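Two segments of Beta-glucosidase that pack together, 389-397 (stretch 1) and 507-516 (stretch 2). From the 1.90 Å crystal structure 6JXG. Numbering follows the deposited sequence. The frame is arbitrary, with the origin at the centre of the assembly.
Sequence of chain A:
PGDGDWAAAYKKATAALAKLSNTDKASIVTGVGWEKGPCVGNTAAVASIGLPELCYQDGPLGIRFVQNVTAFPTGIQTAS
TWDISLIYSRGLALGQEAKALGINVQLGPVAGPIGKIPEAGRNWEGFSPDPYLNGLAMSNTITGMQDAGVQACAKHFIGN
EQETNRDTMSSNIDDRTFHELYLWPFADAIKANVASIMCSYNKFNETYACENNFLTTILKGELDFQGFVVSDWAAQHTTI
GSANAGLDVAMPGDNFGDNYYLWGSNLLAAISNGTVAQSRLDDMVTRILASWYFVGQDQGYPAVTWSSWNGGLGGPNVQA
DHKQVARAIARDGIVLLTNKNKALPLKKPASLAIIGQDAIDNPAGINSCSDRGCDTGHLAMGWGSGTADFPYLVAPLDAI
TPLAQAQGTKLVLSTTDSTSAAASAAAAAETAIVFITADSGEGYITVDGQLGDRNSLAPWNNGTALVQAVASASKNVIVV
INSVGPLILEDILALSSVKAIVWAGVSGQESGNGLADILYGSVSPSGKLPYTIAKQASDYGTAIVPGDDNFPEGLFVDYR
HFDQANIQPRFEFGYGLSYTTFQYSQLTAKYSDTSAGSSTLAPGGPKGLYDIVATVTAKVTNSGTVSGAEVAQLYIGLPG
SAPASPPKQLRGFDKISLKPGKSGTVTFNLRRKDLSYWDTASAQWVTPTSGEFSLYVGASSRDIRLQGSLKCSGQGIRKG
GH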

ATOM      1  N   ASP A 389     -12.333 -11.637  -5.200  1.00 11.58           N
ATOM      2  CA  ASP A 389     -13.792 -11.861  -5.120  1.00 11.53           C
ATOM      3  C   ASP A 389     -14.092 -11.919  -3.635  1.00 11.98           C
ATOM      4  O   ASP A 389     -13.348 -12.552  -2.900  1.00 12.82           O
ATOM      5  CB  ASP A 389     -14.180 -13.133  -5.816  1.00 12.04           C
ATOM      6  CG  ASP A 389     -14.243 -12.978  -7.344  1.00 13.48           C
ATOM      7  OD1 ASP A 389     -13.784 -11.958  -7.920  1.00 12.62           O
ATOM      8  OD2 ASP A 389     -14.806 -13.913  -7.950  1.00 14.79           O
ATOM      9  N   PHE A 390     -15.068 -11.136  -3.169  1.00 11.42           N
ATOM     10  CA  PHE A 390     -15.453 -11.177  -1.788  1.00 11.49           C
ATOM     11  C   PHE A 390     -16.118 -12.516  -1.495  1.00 12.06           C
ATOM     12  O   PHE A 390     -17.005 -12.917  -2.266  1.00 12.63           O
ATOM     13  CB  PHE A 390     -16.501 -10.112  -1.471  1.00 11.09           C
ATOM     14  CG  PHE A 390     -16.017  -8.689  -1.620  1.00 11.10           C
ATOM     15  CD1 PHE A 390     -15.344  -8.099  -0.613  1.00 11.29           C
ATOM     16  CD2 PHE A 390     -16.296  -7.948  -2.778  1.00 11.15           C
ATOM     17  CE1 PHE A 390     -14.949  -6.771  -0.694  1.00 11.17           C
ATOM     18  CE2 PHE A 390     -15.917  -6.631  -2.880  1.00 11.31           C
ATOM     19  CZ  PHE A 390     -15.224  -6.046  -1.842  1.00 10.85           C
ATOM     20  N   PRO A 391     -15.709 -13.206  -0.405  1.00 12.42           N
ATOM     21  CA  PRO A 391     -16.514 -14.386   0.012  1.00 13.46           C
ATOM     22  C   PRO A 391     -17.854 -13.955   0.635  1.00 14.21           C
ATOM     23  O   PRO A 391     -18.786 -14.736   0.676  1.00 14.28           O
ATOM     24  CB  PRO A 391     -15.648 -15.084   1.075  1.00 13.70           C
ATOM     25  CG  PRO A 391     -14.729 -14.013   1.572  1.00 13.27           C
ATOM     26  CD  PRO A 391     -14.586 -12.956   0.500  1.00 12.58           C
ATOM     27  N   TYR A 392     -17.925 -12.712   1.061  1.00 13.58           N
ATOM     28  CA  TYR A 392     -19.119 -12.057   1.635  1.00 12.71           C
ATOM     29  C   TYR A 392     -18.639 -10.615   1.819  1.00 12.51           C
ATOM     30  O   TYR A 392     -17.440 -10.345   1.696  1.00 13.10           O
ATOM     31  CB  TYR A 392     -19.513 -12.688   2.983  1.00 13.25           C
ATOM     32  CG  TYR A 392     -18.478 -12.615   4.054  1.00 12.19           C
ATOM     33  CD1 TYR A 392     -18.354 -11.493   4.874  1.00 12.06           C
ATOM     34  CD2 TYR A 392     -17.566 -13.654   4.250  1.00 13.73           C
ATOM     35  CE1 TYR A 392     -17.371 -11.398   5.835  1.00 12.17           C
ATOM     36  CE2 TYR A 392     -16.588 -13.575   5.239  1.00 11.96           C
ATOM     37  CZ  TYR A 392     -16.475 -12.414   6.012  1.00 13.09           C
ATOM     38  OH  TYR A 392     -15.477 -12.328   7.009  1.00 12.50           O
ATOM     39  N   LEU A 393     -19.541  -9.677   2.006  1.00 12.36           N
ATOM     40  CA  LEU A 393     -19.108  -8.291   2.320  1.00 12.94           C
ATOM     41  C   LEU A 393     -20.078  -7.791   3.369  1.00 13.23           C
ATOM     42  O   LEU A 393     -21.285  -7.674   3.084  1.00 13.71           O
ATOM     43  CB  LEU A 393     -19.123  -7.402   1.072  1.00 12.58           C
ATOM     44  CG  LEU A 393     -18.903  -5.894   1.337  1.00 12.49           C
ATOM     45  CD1 LEU A 393     -17.579  -5.674   2.037  1.00 11.39           C
ATOM     46  CD2 LEU A 393     -18.990  -5.111   0.038  1.00 12.15           C
ATOM     47  N   VAL A 394     -19.594  -7.574   4.587  1.00 12.97           N
ATOM     48  CA  VAL A 394     -20.430  -6.964   5.622  1.00 14.92           C
ATOM     49  C   VAL A 394     -20.626  -5.439   5.320  1.00 15.82           C
ATOM     50  O   VAL A 394     -19.706  -4.647   5.471  1.00 13.34           O
ATOM     51  CB  VAL A 394     -19.859  -7.137   7.031  1.00 15.88           C
ATOM     52  CG1 VAL A 394     -20.845  -6.540   8.041  1.00 18.10           C
ATOM     53  CG2 VAL A 394     -19.566  -8.579   7.346  1.00 16.94           C
ATOM     54  N   ALA A 395     -21.802  -5.077   4.827  1.00 14.63           N
ATOM     55  CA  ALA A 395     -22.101  -3.679   4.599  1.00 15.58           C
ATOM     56  C   ALA A 395     -22.436  -2.961   5.901  1.00 14.81           C
ATOM     57  O   ALA A 395     -22.837  -3.587   6.854  1.00 16.23           O
ATOM     58  CB  ALA A 395     -23.249  -3.536   3.631  1.00 15.63           C
ATOM     59  N   PRO A 396     -22.321  -1.630   5.923  1.00 13.75           N
ATOM     60  CA  PRO A 396     -22.645  -0.931   7.192  1.00 14.98           C
ATOM     61  C   PRO A 396     -24.018  -1.320   7.777  1.00 15.20           C
ATOM     62  O   PRO A 396     -24.148  -1.584   8.964  1.00 15.07           O
ATOM     63  CB  PRO A 396     -22.647   0.529   6.774  1.00 14.20           C
ATOM     64  CG  PRO A 396     -21.584   0.598   5.725  1.00 14.91           C
ATOM     65  CD  PRO A 396     -21.775  -0.718   4.921  1.00 14.86           C
ATOM     66  N   LEU A 397     -25.056  -1.334   6.936  1.00 17.78           N
ATOM     67  CA  LEU A 397     -26.397  -1.660   7.441  1.00 15.98           C
ATOM     68  C   LEU A 397     -26.521  -3.102   7.979  1.00 17.10           C
ATOM     69  O   LEU A 397     -27.275  -3.364   8.954  1.00 17.91           O
ATOM     70  CB  LEU A 397     -27.459  -1.347   6.357  1.00 17.71           C
ATOM     71  CG  LEU A 397     -28.901  -1.601   6.806  1.00 18.99           C
ATOM     72  CD1 LEU A 397     -29.209  -0.618   7.945  1.00 19.84           C
ATOM     73  CD2 LEU A 397     -29.855  -1.463   5.653  1.00 20.23           C
ATOM     74  N   SER A 507     -11.899  -1.162   2.946  1.00 11.54           N
ATOM     75  CA  SER A 507     -11.456  -2.091   3.992  1.00 12.80           C
ATOM     76  C   SER A 507     -11.866  -3.548   3.844  1.00 12.27           C
ATOM     77  O   SER A 507     -11.744  -4.319   4.790  1.00 13.62           O
ATOM     78  CB  SER A 507     -11.833  -1.542   5.412  1.00 13.98           C
ATOM     79  OG  SER A 507     -13.232  -1.468   5.658  1.00 14.78           O
ATOM     80  N   GLY A 508     -12.242  -3.977   2.634  1.00 13.11           N
ATOM     81  CA  GLY A 508     -12.404  -5.392   2.408  1.00 12.52           C
ATOM     82  C   GLY A 508     -13.641  -5.971   3.054  1.00 12.46           C
ATOM     83  O   GLY A 508     -14.543  -5.233   3.527  1.00 13.05           O
ATOM     84  N   GLN A 509     -13.645  -7.306   3.159  1.00 13.36           N
ATOM     85  CA  GLN A 509     -14.863  -8.066   3.486  1.00 12.38           C
ATOM     86  C   GLN A 509     -15.501  -7.757   4.820  1.00 12.38           C
ATOM     87  O   GLN A 509     -16.760  -7.856   4.959  1.00 11.48           O
ATOM     88  CB  GLN A 509     -14.620  -9.579   3.378  1.00 11.93           C
ATOM     89  CG  GLN A 509     -13.649 -10.158   4.439  1.00 12.04           C
ATOM     90  CD  GLN A 509     -13.203 -11.559   4.091  1.00 12.49           C
ATOM     91  OE1 GLN A 509     -12.833 -11.837   2.948  1.00 12.82           O
ATOM     92  NE2 GLN A 509     -13.256 -12.461   5.061  1.00 13.86           N
ATOM     93  N   GLU A 510     -14.653  -7.431   5.795  1.00 12.47           N
ATOM     94  CA  GLU A 510     -15.159  -7.113   7.124  1.00 12.51           C
ATOM     95  C   GLU A 510     -15.493  -5.631   7.386  1.00 12.64           C
ATOM     96  O   GLU A 510     -15.880  -5.276   8.508  1.00 14.14           O
ATOM     97  CB  GLU A 510     -14.200  -7.661   8.192  1.00 12.90           C
ATOM     98  CG  GLU A 510     -14.353  -9.177   8.331  1.00 13.29           C
ATOM     99  CD  GLU A 510     -15.507  -9.656   9.178  1.00 14.43           C
ATOM    100  OE1 GLU A 510     -15.877  -8.982  10.206  1.00 13.53           O
ATOM    101  OE2 GLU A 510     -16.051 -10.728   8.820  1.00 13.69           O
ATOM    102  N   SER A 511     -15.475  -4.824   6.334  1.00 12.37           N
ATOM    103  CA  SER A 511     -15.699  -3.365   6.406  1.00 11.41           C
ATOM    104  C   SER A 511     -16.759  -2.931   7.445  1.00 11.73           C
ATOM    105  O   SER A 511     -16.463  -2.189   8.390  1.00 13.12           O
ATOM    106  CB  SER A 511     -16.088  -2.826   4.997  1.00 10.72           C
ATOM    107  OG  SER A 511     -16.340  -1.430   5.021  1.00 11.97           O
ATOM    108  N   GLY A 512     -17.993  -3.346   7.229  1.00 13.96           N
ATOM    109  CA  GLY A 512     -19.107  -2.901   8.045  1.00 13.42           C
ATOM    110  C   GLY A 512     -19.000  -3.350   9.501  1.00 13.19           C
ATOM    111  O   GLY A 512     -19.482  -2.627  10.408  1.00 12.47           O
ATOM    112  N   ASN A 513     -18.351  -4.489   9.763  1.00 13.14           N
ATOM    113  CA  ASN A 513     -18.044  -4.863  11.176  1.00 13.82           C
ATOM    114  C   ASN A 513     -17.027  -3.940  11.850  1.00 15.38           C
ATOM    115  O   ASN A 513     -17.242  -3.423  12.993  1.00 13.62           O
ATOM    116  CB  ASN A 513     -17.631  -6.327  11.294  1.00 14.79           C
ATOM    117  CG  ASN A 513     -18.830  -7.255  11.225  1.00 16.32           C
ATOM    118  OD1 ASN A 513     -19.937  -6.874  11.617  1.00 15.83           O
ATOM    119  ND2 ASN A 513     -18.611  -8.466  10.802  1.00 17.22           N
ATOM    120  N   GLY A 514     -15.974  -3.606  11.113  1.00 14.35           N
ATOM    121  CA  GLY A 514     -15.032  -2.714  11.660  1.00 13.28           C
ATOM    122  C   GLY A 514     -15.669  -1.365  11.933  1.00 14.05           C
ATOM    123  O   GLY A 514     -15.476  -0.760  12.989  1.00 15.22           O
ATOM    124  N   LEU A 515     -16.475  -0.879  11.012  1.00 13.78           N
ATOM    125  CA  LEU A 515     -17.155   0.403  11.200  1.00 13.69           C
ATOM    126  C   LEU A 515     -18.052   0.429  12.428  1.00 15.17           C
ATOM    127  O   LEU A 515     -18.040   1.406  13.197  1.00 14.49           O
ATOM    128  CB  LEU A 515     -17.994   0.713   9.962  1.00 15.23           C
ATOM    129  CG  LEU A 515     -18.866   1.938  10.075  1.00 16.93           C
ATOM    130  CD1 LEU A 515     -17.900   3.148  10.081  1.00 17.98           C
ATOM    131  CD2 LEU A 515     -19.964   2.086   8.982  1.00 19.95           C
ATOM    132  N   ALA A 516     -18.888  -0.602  12.585  1.00 14.23           N
ATOM    133  CA  ALA A 516     -19.756  -0.669  13.784  1.00 16.84           C
ATOM    134  C   ALA A 516     -19.002  -0.786  15.072  1.00 15.07           C
ATOM    135  O   ALA A 516     -19.438  -0.263  16.098  1.00 16.14           O
ATOM    136  CB  ALA A 516     -20.722  -1.825  13.682  1.00 18.35           C
TER

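Stretch 1 runs as a loop from Asp389 to Ala395, extended from Tyr392 onward, and Ala395 occupies the N-cap position of a helix beginning at Pro396. After Ser507, stretch 2 makes a type I beta turn from Gly508 to Ser511, closed by a hydrogen bond from Ser511 N to Gly508 O (3.0 Å), and passes through the N-cap residue Glu510 into a helix that starts at Ser511. The two stretches come closest where Leu393 to Pro396 lie along this turn and the first helical residues, with CA atoms 4.4 Å apart at Leu393 and Gln509 and 4.1 Å apart at Pro396 and Gly512.

Two backbone hydrogen bonds fix this register, and both use Val394. Its N donates to Gln509 O at 2.9 Å with a nearly straight geometry (164°), and its O accepts from Gly512 N at 2.8 Å with a more bent one (137°). Gly512 N lies in the first turn of the helix, where amides lack the usual partner from a preceding turn, so the loop carbonyl supplies an acceptor. Gln509 O also receives a CA-H...O contact from Leu393 CA (3.6 Å).

The close backbone approach depends on glycine at 512. A CB there would point toward stretch 1 and lie 2.4 Å from Val394 O and 2.5 Å from Ala395 O, a clash with both carbonyls. Gly508 suits its place for a different reason: its phi of 73° favours glycine, whereas a CB would point away from stretch 1.

Gln509 is the residue most covered by the other stretch, with 117 Å² of the 540 Å² buried in total. Its CB lies over one face of the Tyr392 ring, and its NE2 makes a weak hydrogen bond to Tyr392 OH (3.0 Å, 133°). The amide OE1 sits 3.2 Å from Pro391 CG and is hydrogen-bonded elsewhere in the structure. Tyr392 in turn donates from OH to Glu510 OE2 in a very short hydrogen bond of 2.5 Å, so one hydroxyl links both residues. Although the CA-to-CB bond of Glu510 points away from stretch 1, chi1 and chi2 in m wells bring its carboxylate back to the tyrosine. The other carboxylate oxygen, Glu510 OE1, accepts from Asn513 ND2 (2.8 Å, 168°), tying the polar cluster to the helix. Asn513 ND2 also lies 3.6 Å from Val394 CG2; the CA-to-CB bond of Val394 points toward stretch 2.

Apolar side chains also pack against the turn and helix. The edge of the Phe390 ring meets the turn backbone, with Phe390 CE1 4.0 Å from Gly508 C, while Leu393 CD1 reaches within 3.4 Å of Gly508 O and 4.4 Å of Ser511 CB. Further along, Pro396 CB makes an apolar contact with Leu515 CD2 at 3.8 Å; proline suits the first position of a helix, where its lack of an amide hydrogen costs no helical bond. One polar cost remains: Tyr392 O is buried by the contact without a partner in the model.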